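Local structure of racemase, putative (3TCS) at residues Val274-Asp280 against Leu302-Cys308; Lys142-Pro147 against Glu180-Arg184. The protein binds magnesium and D-alanine and is probably an enzyme of the mandelate racemase/enolase superfamily, perhaps a racemase or hydro-lyase. All coordinates share one frame; numbering follows the deposited sequence.

Contact 1 (Val274-Asp280 against Leu302-Cys308); sequences VDIVQPD and LPVTPHC. With DAL (D-alanine), chain L.
Val277 and Val304 lie side by side in a single parallel bridge, in which Val277 N donates to Pro303 O (3.2 Å) and Val277 O receives Thr305 N (3.0 Å). This joins two neighbouring staves of the TIM barrel, with helix 287-300 as the link between them. The pairing resumes past the bridge, where His307 N donates to Pro279 O, here with the donor 42° above the carbonyl plane. On the helix side of the wall, CG2 of Val277 and CG2 of Val304 touch at 3.6 Å. The other branch of Val304, CG1, meets CD of Pro279; Trp265 of helix 262-270 covers both Val277 and Pro279. Toward the other side, Ile276 divides its branches: CG1 of Ile276 crosses the ring of Pro303 at CG (3.8 Å), while CG2 packs against OG1 and CB of Thr305.

The polar end of the contact is part of the D-alanine pocket. A chi1 of 163° swings the His307 ring away from its own amide nitrogen, turning ND1 to Asp280 and the far edge to the ligand. His307 ND1 donates to Asp280 OD2 at 2.7 Å; OD2 uses its anti lone pair and lies almost exactly in the ring plane, although the carboxylate itself is turned 47° from that plane. OD1 is taken up by Tyr283 N, so both oxygens are held, which helps fix the rotation of the ring. Replacing His307 by an alanine removes the imidazole: Asp280 OD2 would probably be left without its ring N-H donor, and a gap would be likely to open beside the ligand. Along the ligand edge, His307 CD2 lies 3.1 Å from the amino nitrogen of D-alanine, and His307 NE2 is 3.7 Å from its CB.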
ATOM      1  N   VAL B 274      -4.444  10.736 -18.073  1.00  9.13           N
ATOM      2  CA  VAL B 274      -4.576  12.143 -17.701  1.00  8.82           C
ATOM      3  C   VAL B 274      -3.696  12.989 -18.620  1.00  9.61           C
ATOM      4  O   VAL B 274      -2.882  12.454 -19.376  1.00  8.84           O
ATOM      5  CB  VAL B 274      -4.133  12.401 -16.234  1.00  9.99           C
ATOM      6  CG1 VAL B 274      -5.008  11.607 -15.269  1.00  9.40           C
ATOM      7  CG2 VAL B 274      -2.664  12.031 -16.059  1.00  9.43           C
ATOM      8  N   ASP B 275      -3.857  14.307 -18.550  1.00  8.38           N
ATOM      9  CA  ASP B 275      -3.071  15.224 -19.369  1.00  9.66           C
ATOM     10  C   ASP B 275      -1.879  15.788 -18.598  1.00  8.58           C
ATOM     11  O   ASP B 275      -0.901  16.241 -19.193  1.00  8.21           O
ATOM     12  CB  ASP B 275      -3.946  16.383 -19.836  1.00 10.11           C
ATOM     13  CG  ASP B 275      -5.155  15.911 -20.603  1.00 13.28           C
ATOM     14  OD1 ASP B 275      -4.966  15.348 -21.702  1.00 11.83           O
ATOM     15  OD2 ASP B 275      -6.286  16.089 -20.101  1.00 11.78           O
ATOM     16  N   ILE B 276      -1.985  15.774 -17.273  1.00  8.21           N
ATOM     17  CA  ILE B 276      -0.937  16.291 -16.393  1.00  8.14           C
ATOM     18  C   ILE B 276      -0.795  15.318 -15.227  1.00  7.25           C
ATOM     19  O   ILE B 276      -1.796  14.906 -14.643  1.00  7.56           O
ATOM     20  CB  ILE B 276      -1.321  17.683 -15.824  1.00  8.08           C
ATOM     21  CG1 ILE B 276      -1.588  18.664 -16.972  1.00  8.44           C
ATOM     22  CG2 ILE B 276      -0.216  18.196 -14.902  1.00  6.92           C
ATOM     23  CD1 ILE B 276      -2.036  20.041 -16.526  1.00  8.98           C
ATOM     24  N   VAL B 277       0.439  14.937 -14.901  1.00  8.31           N
ATOM     25  CA  VAL B 277       0.675  14.014 -13.792  1.00  7.06           C
ATOM     26  C   VAL B 277       0.954  14.821 -12.535  1.00  6.74           C
ATOM     27  O   VAL B 277       1.597  15.871 -12.599  1.00  5.50           O
ATOM     28  CB  VAL B 277       1.857  13.069 -14.091  1.00  8.84           C
ATOM     29  CG1 VAL B 277       1.502  12.173 -15.274  1.00 10.79           C
ATOM     30  CG2 VAL B 277       3.104  13.870 -14.393  1.00  9.45           C
ATOM     31  N   GLN B 278       0.476  14.326 -11.397  1.00  5.28           N
ATOM     32  CA  GLN B 278       0.620  15.035 -10.133  1.00  6.41           C
ATOM     33  C   GLN B 278       1.130  14.219  -8.961  1.00  6.90           C
ATOM     34  O   GLN B 278       0.425  14.025  -7.971  1.00  8.17           O
ATOM     35  CB  GLN B 278      -0.721  15.652  -9.749  1.00  6.50           C
ATOM     36  CG  GLN B 278      -1.279  16.579 -10.804  1.00  7.95           C
ATOM     37  CD  GLN B 278      -2.532  17.271 -10.327  1.00  9.94           C
ATOM     38  OE1 GLN B 278      -3.601  16.659 -10.251  1.00 13.21           O
ATOM     39  NE2 GLN B 278      -2.408  18.547  -9.981  1.00  9.37           N
ATOM     40  N   PRO B 279       2.371  13.736  -9.049  1.00  7.66           N
ATOM     41  CA  PRO B 279       2.913  12.947  -7.944  1.00  7.26           C
ATOM     42  C   PRO B 279       3.118  13.815  -6.701  1.00  7.80           C
ATOM     43  O   PRO B 279       3.305  15.030  -6.812  1.00  6.21           O
ATOM     44  CB  PRO B 279       4.241  12.449  -8.504  1.00  8.19           C
ATOM     45  CG  PRO B 279       4.674  13.597  -9.380  1.00  8.74           C
ATOM     46  CD  PRO B 279       3.384  13.961 -10.093  1.00  7.17           C
ATOM     47  N   ASP B 280       3.045  13.194  -5.526  1.00  6.24           N
ATOM     48  CA  ASP B 280       3.321  13.893  -4.275  1.00  8.16           C
ATOM     49  C   ASP B 280       4.674  13.290  -3.894  1.00  7.28           C
ATOM     50  O   ASP B 280       4.790  12.082  -3.709  1.00  5.93           O
ATOM     51  CB  ASP B 280       2.266  13.577  -3.204  1.00  8.08           C
ATOM     52  CG  ASP B 280       2.591  14.225  -1.855  1.00 11.11           C
ATOM     53  OD1 ASP B 280       3.550  13.777  -1.198  1.00  9.10           O
ATOM     54  OD2 ASP B 280       1.896  15.185  -1.457  1.00  8.75           O
ATOM     55  N   LEU B 302       4.304  14.615 -21.317  1.00  9.74           N
ATOM     56  CA  LEU B 302       3.370  15.161 -20.328  1.00  9.85           C
ATOM     57  C   LEU B 302       4.057  16.034 -19.293  1.00  9.94           C
ATOM     58  O   LEU B 302       5.170  15.735 -18.854  1.00  8.53           O
ATOM     59  CB  LEU B 302       2.636  14.049 -19.580  1.00 11.13           C
ATOM     60  CG  LEU B 302       1.544  13.267 -20.294  1.00 13.71           C
ATOM     61  CD1 LEU B 302       2.173  12.240 -21.202  1.00 14.44           C
ATOM     62  CD2 LEU B 302       0.662  12.593 -19.263  1.00 16.32           C
ATOM     63  N   PRO B 303       3.395  17.125 -18.883  1.00  9.01           N
ATOM     64  CA  PRO B 303       3.986  18.010 -17.881  1.00  9.21           C
ATOM     65  C   PRO B 303       3.718  17.453 -16.488  1.00  8.84           C
ATOM     66  O   PRO B 303       2.838  16.601 -16.306  1.00  7.52           O
ATOM     67  CB  PRO B 303       3.267  19.329 -18.126  1.00 11.25           C
ATOM     68  CG  PRO B 303       1.895  18.875 -18.498  1.00  9.96           C
ATOM     69  CD  PRO B 303       2.168  17.717 -19.444  1.00 10.52           C
ATOM     70  N   VAL B 304       4.482  17.943 -15.517  1.00  7.98           N
ATOM     71  CA  VAL B 304       4.365  17.522 -14.131  1.00  8.33           C
ATOM     72  C   VAL B 304       3.997  18.702 -13.229  1.00  7.16           C
ATOM     73  O   VAL B 304       4.723  19.693 -13.151  1.00  7.23           O
ATOM     74  CB  VAL B 304       5.700  16.924 -13.625  1.00  8.32           C
ATOM     75  CG1 VAL B 304       5.550  16.444 -12.177  1.00  8.15           C
ATOM     76  CG2 VAL B 304       6.140  15.779 -14.536  1.00  8.84           C
ATOM     77  N   THR B 305       2.859  18.589 -12.556  1.00  7.46           N
ATOM     78  CA  THR B 305       2.389  19.620 -11.635  1.00  7.93           C
ATOM     79  C   THR B 305       2.136  18.858 -10.335  1.00  7.67           C
ATOM     80  O   THR B 305       1.020  18.417 -10.051  1.00  6.32           O
ATOM     81  CB  THR B 305       1.101  20.271 -12.163  1.00  8.43           C
ATOM     82  OG1 THR B 305       1.381  20.880 -13.435  1.00  9.92           O
ATOM     83  CG2 THR B 305       0.590  21.347 -11.194  1.00  8.89           C
ATOM     84  N   PRO B 306       3.192  18.696  -9.527  1.00  7.30           N
ATOM     85  CA  PRO B 306       3.105  17.969  -8.261  1.00  7.75           C
ATOM     86  C   PRO B 306       2.060  18.434  -7.260  1.00  7.81           C
ATOM     87  O   PRO B 306       1.618  19.585  -7.265  1.00  8.67           O
ATOM     88  CB  PRO B 306       4.520  18.089  -7.688  1.00  8.10           C
ATOM     89  CG  PRO B 306       5.383  18.302  -8.910  1.00  9.92           C
ATOM     90  CD  PRO B 306       4.542  19.254  -9.717  1.00  7.33           C
ATOM     91  N   HIS B 307       1.684  17.505  -6.394  1.00  8.08           N
ATOM     92  CA  HIS B 307       0.738  17.768  -5.327  1.00  8.11           C
ATOM     93  C   HIS B 307       1.541  18.045  -4.053  1.00  8.28           C
ATOM     94  O   HIS B 307       2.466  17.312  -3.730  1.00  8.68           O
ATOM     95  CB  HIS B 307      -0.162  16.543  -5.121  1.00  9.89           C
ATOM     96  CG  HIS B 307      -0.887  16.523  -3.810  1.00  8.35           C
ATOM     97  ND1 HIS B 307      -0.289  16.127  -2.632  1.00 11.04           N
ATOM     98  CD2 HIS B 307      -2.169  16.828  -3.497  1.00 10.00           C
ATOM     99  CE1 HIS B 307      -1.173  16.188  -1.651  1.00 11.98           C
ATOM    100  NE2 HIS B 307      -2.321  16.609  -2.149  1.00  9.42           N
ATOM    101  N   CYS B 308       1.202  19.131  -3.367  1.00  8.48           N
ATOM    102  CA  CYS B 308       1.811  19.502  -2.087  1.00  8.75           C
ATOM    103  C   CYS B 308       0.720  20.358  -1.461  1.00  9.10           C
ATOM    104  O   CYS B 308       0.463  21.477  -1.900  1.00 10.78           O
ATOM    105  CB  CYS B 308       3.151  20.256  -2.258  1.00  7.52           C
ATOM    106  SG  CYS B 308       3.329  21.511  -3.557  1.00 10.55           S
TER
HETATM  107  N   DAL L 370      -4.451  18.560  -4.788  1.00 11.02           N
HETATM  108  CA  DAL L 370      -5.336  18.739  -3.622  1.00 13.70           C
HETATM  109  CB  DAL L 370      -4.599  19.449  -2.496  1.00  9.29           C
HETATM  110  C   DAL L 370      -5.803  17.409  -3.137  1.00 13.37           C
HETATM  111  O   DAL L 370      -6.422  16.694  -3.857  1.00 20.29           O

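Contact 2 (Lys142-Pro147 against Glu180-Arg184); sequences KRDITP and EWPGR
Arg184 holds CG anti to its backbone N (chi1 -177°) and stays extended as far as NE, a reach that carries its guanidinium to Ile145 O, while Trp181, with CG between its backbone N and carbonyl carbon (chi1 66°), lays its indole beside that arm. The grip on Ile145 O is side-on and two-fold. Arg184 NH2 supplies the shorter bond, 2.9 Å to Ile145 O, in the carbonyl plane; Arg184 NE adds a longer one, 3.3 Å to Ile145 O, tilted 28° from it. Arg143 O sits over a face of the same guanidinium, and although it is only 3.0 Å from Arg184 NE, the angle is too poor for a hydrogen bond. A water extends the hold, accepting from Arg184 NH2 and donating to Lys142 O (2.8 Å). Arg184 NH1 donates to Arg169 O, so all three nitrogens are engaged and the group can hardly turn.

Arg184 CD rides 3.5 Å above the Trp181 ring, offset toward its rim. The edge of that ring meets the incoming loop: Thr146 CA lies near its plane, and Pro147 CD comes within 3.9 Å of Trp181 CZ2. Glu180, bent at chi2, brings its CG up to Arg143 O and its CD to Arg143 CB (3.6 Å). This is contact with the root of Arg143, since its guanidinium heads elsewhere, binding Gly171 O and Ala170 O close to the metal ligand Asp205.

Both segments run into helices. Thr146 caps helix 147-161 with its side chain, and a type II turn from Trp181 to Arg184, with Gly183 at positive phi, starts helix 184-196. Two adjoining beta-alpha loops of a TIM barrel, beside the mouth that holds magnesium and D-alanine, are thereby pinned together.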
ATOM      1  N   LYS B 142     -10.864  23.310   1.529  1.00 12.67           N
ATOM      2  CA  LYS B 142     -12.218  23.174   2.047  1.00 14.09           C
ATOM      3  C   LYS B 142     -13.375  22.939   1.088  1.00 13.46           C
ATOM      4  O   LYS B 142     -13.372  23.398  -0.051  1.00 11.91           O
ATOM      5  CB  LYS B 142     -12.553  24.399   2.900  1.00 14.63           C
ATOM      6  CG  LYS B 142     -11.684  24.558   4.135  1.00 16.25           C
ATOM      7  CD  LYS B 142     -12.035  25.835   4.883  1.00 18.08           C
ATOM      8  CE  LYS B 142     -11.301  25.924   6.212  1.00 21.80           C
ATOM      9  NZ  LYS B 142     -11.672  27.149   6.972  1.00 20.20           N
ATOM     10  N   ARG B 143     -14.366  22.209   1.592  1.00 13.55           N
ATOM     11  CA  ARG B 143     -15.604  21.926   0.883  1.00 15.23           C
ATOM     12  C   ARG B 143     -16.728  22.466   1.763  1.00 16.66           C
ATOM     13  O   ARG B 143     -17.823  22.768   1.288  1.00 16.52           O
ATOM     14  CB  ARG B 143     -15.785  20.426   0.664  1.00 15.86           C
ATOM     15  CG  ARG B 143     -15.041  19.920  -0.548  1.00 13.71           C
ATOM     16  CD  ARG B 143     -15.464  18.519  -0.919  1.00 12.59           C
ATOM     17  NE  ARG B 143     -14.885  18.138  -2.199  1.00 11.18           N
ATOM     18  CZ  ARG B 143     -13.611  17.813  -2.379  1.00 11.71           C
ATOM     19  NH1 ARG B 143     -12.767  17.807  -1.355  1.00  9.43           N
ATOM     20  NH2 ARG B 143     -13.173  17.523  -3.593  1.00  9.32           N
ATOM     21  N   ASP B 144     -16.440  22.587   3.055  1.00 18.94           N
ATOM     22  CA  ASP B 144     -17.412  23.111   4.008  1.00 21.25           C
ATOM     23  C   ASP B 144     -17.251  24.623   4.098  1.00 21.25           C
ATOM     24  O   ASP B 144     -17.116  25.190   5.181  1.00 24.17           O
ATOM     25  CB  ASP B 144     -17.216  22.485   5.390  1.00 24.27           C
ATOM     26  CG  ASP B 144     -15.772  22.500   5.838  1.00 29.84           C
ATOM     27  OD1 ASP B 144     -15.154  23.585   5.848  1.00 32.85           O
ATOM     28  OD2 ASP B 144     -15.252  21.417   6.183  1.00 34.26           O
ATOM     29  N   ILE B 145     -17.228  25.262   2.938  1.00 18.89           N
ATOM     30  CA  ILE B 145     -17.117  26.709   2.846  1.00 15.85           C
ATOM     31  C   ILE B 145     -18.001  27.056   1.661  1.00 14.56           C
ATOM     32  O   ILE B 145     -17.934  26.404   0.624  1.00 14.36           O
ATOM     33  CB  ILE B 145     -15.654  27.167   2.593  1.00 15.48           C
ATOM     34  CG1 ILE B 145     -15.589  28.696   2.584  1.00 15.21           C
ATOM     35  CG2 ILE B 145     -15.132  26.595   1.282  1.00 14.41           C
ATOM     36  CD1 ILE B 145     -14.198  29.261   2.356  1.00 17.09           C
ATOM     37  N   THR B 146     -18.858  28.054   1.821  1.00 15.38           N
ATOM     38  CA  THR B 146     -19.750  28.427   0.736  1.00 13.14           C
ATOM     39  C   THR B 146     -18.974  29.051  -0.415  1.00 12.53           C
ATOM     40  O   THR B 146     -17.896  29.616  -0.219  1.00 12.96           O
ATOM     41  CB  THR B 146     -20.806  29.443   1.201  1.00 14.14           C
ATOM     42  OG1 THR B 146     -20.155  30.665   1.566  1.00 12.66           O
ATOM     43  CG2 THR B 146     -21.578  28.907   2.401  1.00 14.68           C
ATOM     44  N   PRO B 147     -19.507  28.944  -1.638  1.00 11.50           N
ATOM     45  CA  PRO B 147     -18.828  29.529  -2.795  1.00 12.65           C
ATOM     46  C   PRO B 147     -18.572  31.018  -2.582  1.00 12.35           C
ATOM     47  O   PRO B 147     -17.551  31.550  -3.014  1.00 11.71           O
ATOM     48  CB  PRO B 147     -19.811  29.260  -3.931  1.00 12.32           C
ATOM     49  CG  PRO B 147     -20.342  27.907  -3.563  1.00 12.51           C
ATOM     50  CD  PRO B 147     -20.600  28.051  -2.067  1.00 11.99           C
ATOM     51  N   GLU B 180     -21.071  18.177  -1.896  1.00 16.01           N
ATOM     52  CA  GLU B 180     -20.991  18.533  -0.474  1.00 16.26           C
ATOM     53  C   GLU B 180     -22.414  18.862  -0.017  1.00 16.99           C
ATOM     54  O   GLU B 180     -22.801  18.596   1.122  1.00 15.42           O
ATOM     55  CB  GLU B 180     -20.069  19.736  -0.266  1.00 15.25           C
ATOM     56  CG  GLU B 180     -19.713  20.002   1.194  1.00 17.66           C
ATOM     57  CD  GLU B 180     -18.870  18.890   1.817  1.00 18.95           C
ATOM     58  OE1 GLU B 180     -18.510  17.928   1.108  1.00 19.75           O
ATOM     59  OE2 GLU B 180     -18.564  18.978   3.024  1.00 20.27           O
ATOM     60  N   TRP B 181     -23.173  19.463  -0.926  1.00 17.15           N
ATOM     61  CA  TRP B 181     -24.581  19.779  -0.719  1.00 17.84           C
ATOM     62  C   TRP B 181     -25.142  20.092  -2.097  1.00 18.43           C
ATOM     63  O   TRP B 181     -24.409  20.504  -2.998  1.00 17.41           O
ATOM     64  CB  TRP B 181     -24.798  20.940   0.272  1.00 17.63           C
ATOM     65  CG  TRP B 181     -24.312  22.295  -0.135  1.00 16.30           C
ATOM     66  CD1 TRP B 181     -24.851  23.122  -1.090  1.00 16.41           C
ATOM     67  CD2 TRP B 181     -23.210  23.006   0.434  1.00 15.34           C
ATOM     68  NE1 TRP B 181     -24.145  24.304  -1.141  1.00 14.92           N
ATOM     69  CE2 TRP B 181     -23.134  24.257  -0.216  1.00 14.25           C
ATOM     70  CE3 TRP B 181     -22.277  22.705   1.438  1.00 15.30           C
ATOM     71  CZ2 TRP B 181     -22.159  25.209   0.104  1.00 14.95           C
ATOM     72  CZ3 TRP B 181     -21.311  23.650   1.756  1.00 14.59           C
ATOM     73  CH2 TRP B 181     -21.260  24.888   1.089  1.00 15.05           C
ATOM     74  N   PRO B 182     -26.443  19.866  -2.294  1.00 20.15           N
ATOM     75  CA  PRO B 182     -27.085  20.123  -3.584  1.00 19.30           C
ATOM     76  C   PRO B 182     -26.758  21.464  -4.233  1.00 18.67           C
ATOM     77  O   PRO B 182     -27.001  22.527  -3.660  1.00 18.91           O
ATOM     78  CB  PRO B 182     -28.567  19.969  -3.258  1.00 21.06           C
ATOM     79  CG  PRO B 182     -28.547  18.881  -2.215  1.00 21.78           C
ATOM     80  CD  PRO B 182     -27.418  19.337  -1.321  1.00 20.55           C
ATOM     81  N   GLY B 183     -26.185  21.394  -5.433  1.00 17.20           N
ATOM     82  CA  GLY B 183     -25.853  22.590  -6.186  1.00 16.15           C
ATOM     83  C   GLY B 183     -24.588  23.358  -5.846  1.00 15.03           C
ATOM     84  O   GLY B 183     -24.318  24.386  -6.466  1.00 13.95           O
ATOM     85  N   ARG B 184     -23.802  22.886  -4.883  1.00 13.76           N
ATOM     86  CA  ARG B 184     -22.586  23.610  -4.534  1.00 13.09           C
ATOM     87  C   ARG B 184     -21.622  23.756  -5.714  1.00 12.20           C
ATOM     88  O   ARG B 184     -21.096  24.838  -5.960  1.00 12.04           O
ATOM     89  CB  ARG B 184     -21.854  22.934  -3.372  1.00 12.10           C
ATOM     90  CG  ARG B 184     -20.609  23.711  -2.943  1.00 11.83           C
ATOM     91  CD  ARG B 184     -19.919  23.087  -1.746  1.00 11.57           C
ATOM     92  NE  ARG B 184     -18.809  23.917  -1.281  1.00 12.44           N
ATOM     93  CZ  ARG B 184     -17.633  24.012  -1.893  1.00 11.61           C
ATOM     94  NH1 ARG B 184     -17.398  23.322  -3.002  1.00 11.54           N
ATOM     95  NH2 ARG B 184     -16.691  24.802  -1.403  1.00  9.86           N
TER
HETATM   96  O   HOH W   1     -13.873  24.917  -2.302  1.00 15.14           O

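In the fold
From the N terminus, the chain first builds most of the antiparallel sheet and then enters the barrel through strand 132-139, which leads into 142-147. Helix 147-161 and strand 165-169 follow before 180-184 comes back to close contact 2 ahead of helix 184-196. Three more strands of the wall pass before contact 1 opens at strand 276-277; helix 287-300 then returns the chain to 302-308. The two loops are therefore in series, neither nested nor crossed. The centres of contact 1 and contact 2 are about 25 Å apart, and the two do not touch. Contact 1 closes a wall joint near the core and reaches the D-alanine pocket through His307, while contact 2 joins loops farther out beside that mouth.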